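Local coordinates for superoxide dismutase [Mn/Fe] (Aeropyrum pernix, PDB 3AK1), which catalyses the dismutation of superoxide radicals into molecular oxygen and hydrogen peroxide, at residues D68-Y73 with K149-M154. Residues are numbered along the deposited sequence; the frame is centred on the assembly and turned at random.
Sequences DFSFNY and KHNVLM. With EDO (1,2-ethanediol), chain Q.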
loop_
_atom_site.group_PDB
_atom_site.type_symbol
_atom_site.label_atom_id
_atom_site.label_comp_id
_atom_site.label_asym_id
_atom_site.label_seq_id
_atom_site.Cartn_x
_atom_site.Cartn_y
_atom_site.Cartn_z
ATOM N N ASP B 68 -12.090 -5.155 -0.861
ATOM C CA ASP B 68 -12.848 -5.546 0.335
ATOM C C ASP B 68 -12.707 -7.041 0.595
ATOM O O ASP B 68 -12.432 -7.460 1.721
ATOM C CB ASP B 68 -14.338 -5.193 0.171
ATOM C CG ASP B 68 -14.599 -3.700 0.185
ATOM O OD1 ASP B 68 -13.700 -2.918 0.575
ATOM O OD2 ASP B 68 -15.736 -3.310 -0.187
ATOM N N PHE B 69 -12.864 -7.843 -0.454
ATOM C CA PHE B 69 -12.714 -9.286 -0.319
ATOM C C PHE B 69 -11.299 -9.630 0.135
ATOM O O PHE B 69 -11.107 -10.416 1.075
ATOM C CB PHE B 69 -13.026 -10.018 -1.628
ATOM C CG PHE B 69 -12.672 -11.481 -1.585
ATOM C CD1 PHE B 69 -11.489 -11.943 -2.169
ATOM C CD2 PHE B 69 -13.498 -12.387 -0.925
ATOM C CE1 PHE B 69 -11.155 -13.294 -2.118
ATOM C CE2 PHE B 69 -13.161 -13.741 -0.861
ATOM C CZ PHE B 69 -11.995 -14.189 -1.459
ATOM N N SER B 70 -10.323 -9.013 -0.521
ATOM C CA SER B 70 -8.923 -9.284 -0.237
ATOM C C SER B 70 -8.630 -9.031 1.232
ATOM O O SER B 70 -8.075 -9.901 1.888
ATOM C CB SER B 70 -8.035 -8.421 -1.131
ATOM O OG SER B 70 -6.702 -8.419 -0.660
ATOM N N PHE B 71 -9.000 -7.856 1.738
ATOM C CA PHE B 71 -8.720 -7.516 3.142
ATOM C C PHE B 71 -9.367 -8.489 4.116
ATOM O O PHE B 71 -8.707 -9.002 5.027
ATOM C CB PHE B 71 -9.155 -6.085 3.477
ATOM C CG PHE B 71 -9.003 -5.720 4.939
ATOM C CD1 PHE B 71 -7.774 -5.300 5.453
ATOM C CD2 PHE B 71 -10.091 -5.810 5.802
ATOM C CE1 PHE B 71 -7.640 -4.968 6.802
ATOM C CE2 PHE B 71 -9.977 -5.467 7.132
ATOM C CZ PHE B 71 -8.753 -5.049 7.645
ATOM N N ASN B 72 -10.656 -8.731 3.926
ATOM C CA ASN B 72 -11.436 -9.515 4.864
ATOM C C ASN B 72 -11.173 -11.006 4.764
ATOM O O ASN B 72 -11.099 -11.679 5.782
ATOM C CB ASN B 72 -12.922 -9.202 4.716
ATOM C CG ASN B 72 -13.265 -7.822 5.202
ATOM O OD1 ASN B 72 -13.254 -7.557 6.395
ATOM N ND2 ASN B 72 -13.561 -6.921 4.272
ATOM N N TYR B 73 -11.020 -11.529 3.552
ATOM C CA TYR B 73 -10.599 -12.925 3.406
ATOM C C TYR B 73 -9.240 -13.158 4.077
ATOM O O TYR B 73 -9.067 -14.134 4.801
ATOM C CB TYR B 73 -10.539 -13.367 1.935
ATOM C CG TYR B 73 -9.994 -14.771 1.809
ATOM C CD1 TYR B 73 -8.624 -15.007 1.693
ATOM C CD2 TYR B 73 -10.854 -15.868 1.825
ATOM C CE1 TYR B 73 -8.128 -16.302 1.594
ATOM C CE2 TYR B 73 -10.370 -17.163 1.720
ATOM C CZ TYR B 73 -9.009 -17.379 1.613
ATOM O OH TYR B 73 -8.544 -18.668 1.500
ATOM N N LYS B 149 -1.400 -4.746 7.448
ATOM C CA LYS B 149 -2.834 -5.044 7.508
ATOM C C LYS B 149 -3.006 -6.570 7.514
ATOM O O LYS B 149 -2.422 -7.245 8.347
ATOM C CB LYS B 149 -3.593 -4.369 6.362
ATOM C CG LYS B 149 -3.596 -2.844 6.466
ATOM C CD LYS B 149 -3.912 -2.159 5.138
ATOM C CE LYS B 149 -5.356 -2.270 4.766
ATOM N NZ LYS B 149 -5.640 -1.641 3.427
ATOM N N HIS B 150 -3.776 -7.125 6.585
ATOM C CA HIS B 150 -3.860 -8.581 6.432
ATOM C C HIS B 150 -3.386 -9.010 5.053
ATOM O O HIS B 150 -3.186 -10.192 4.804
ATOM C CB HIS B 150 -5.297 -9.085 6.630
ATOM C CG HIS B 150 -5.861 -8.787 7.978
ATOM N ND1 HIS B 150 -7.102 -8.218 8.160
ATOM C CD2 HIS B 150 -5.346 -8.969 9.215
ATOM C CE1 HIS B 150 -7.329 -8.069 9.452
ATOM N NE2 HIS B 150 -6.279 -8.521 10.113
ATOM N N ASN B 151 -3.181 -8.031 4.186
ATOM C CA ASN B 151 -3.129 -8.299 2.753
ATOM C C ASN B 151 -2.150 -7.402 2.009
ATOM O O ASN B 151 -2.350 -7.098 0.839
ATOM C CB ASN B 151 -4.539 -8.170 2.124
ATOM C CG ASN B 151 -5.113 -6.755 2.231
ATOM O OD1 ASN B 151 -4.745 -5.977 3.125
ATOM N ND2 ASN B 151 -6.039 -6.426 1.330
ATOM N N VAL B 152 -1.081 -6.986 2.681
ATOM C CA VAL B 152 -0.054 -6.149 2.052
ATOM C C VAL B 152 1.283 -6.783 2.370
ATOM O O VAL B 152 1.554 -7.091 3.536
ATOM C CB VAL B 152 -0.107 -4.685 2.554
ATOM C CG1 VAL B 152 0.993 -3.831 1.912
ATOM C CG2 VAL B 152 -1.467 -4.078 2.247
ATOM N N LEU B 153 2.092 -7.001 1.329
ATOM C CA LEU B 153 3.389 -7.705 1.431
ATOM C C LEU B 153 3.272 -9.226 1.424
ATOM O O LEU B 153 4.282 -9.928 1.287
ATOM C CB LEU B 153 4.235 -7.244 2.645
ATOM C CG LEU B 153 4.460 -5.739 2.816
ATOM C CD1 LEU B 153 5.309 -5.430 4.053
ATOM C CD2 LEU B 153 5.099 -5.147 1.547
ATOM N N MET B 154 2.060 -9.749 1.588
ATOM C CA MET B 154 1.866 -11.180 1.420
ATOM C C MET B 154 2.018 -11.514 -0.062
ATOM O O MET B 154 1.683 -10.702 -0.937
ATOM C CB MET B 154 0.514 -11.643 1.972
ATOM C CG MET B 154 0.362 -13.162 2.020
ATOM S SD MET B 154 1.758 -14.004 2.815
ATOM C CE MET B 154 1.415 -15.724 2.439
HETATM C C1 EDO Q . -16.807 -1.174 -3.009
HETATM O O1 EDO Q . -17.159 -1.963 -1.868
HETATM C C2 EDO Q . -18.041 -0.791 -3.817
HETATM O O2 EDO Q . -17.817 0.447 -4.500
#
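Phe71 and Ser70, on helix 62-82, meet Lys149, His150 and Asn151 in the loop between strands 141-148 and 159-165, joining the alpha-hairpin part of the iron/manganese superoxide dismutase fold to a loop of its C-terminal domain. The Phe71 side chain illustrates how one ring offers a different part of itself to each neighbour, a face to His150 and an edge to Asn151. Its CB lies 3.8 Å from Asn151 ND2, and with CG anti to the backbone N (chi1 175°) the ring is brought alongside the loop. CD1 then has two neighbours: OD1 of Asn151 near the ring plane at its edge, and CE of Lys149, 3.9 Å from CD1, approaching obliquely. Farther out, ND1 of His150 sits over one face of the Phe71 ring, offset to the rim and 3.6 Å from CE1. The two rings form an oblique pair, their planes inclined by 39° and their centroids 4.8 Å apart. His150 is also stacked on Trp167, while the amine of Lys149 runs on to salt bridges with Glu126 and Glu148 of a third subunit.

The side-chain amide of Asn151 is turned to Ser70, whose OG has two polar partners. One is the carbonyl Leu153 O of a second subunit, a hydrogen bond that ties the contact to the assembly. Within the chain, Asn151 ND2 donates to Ser70 OG over 2.9 Å, nearly straight at 175°, with OG lying in the amide plane.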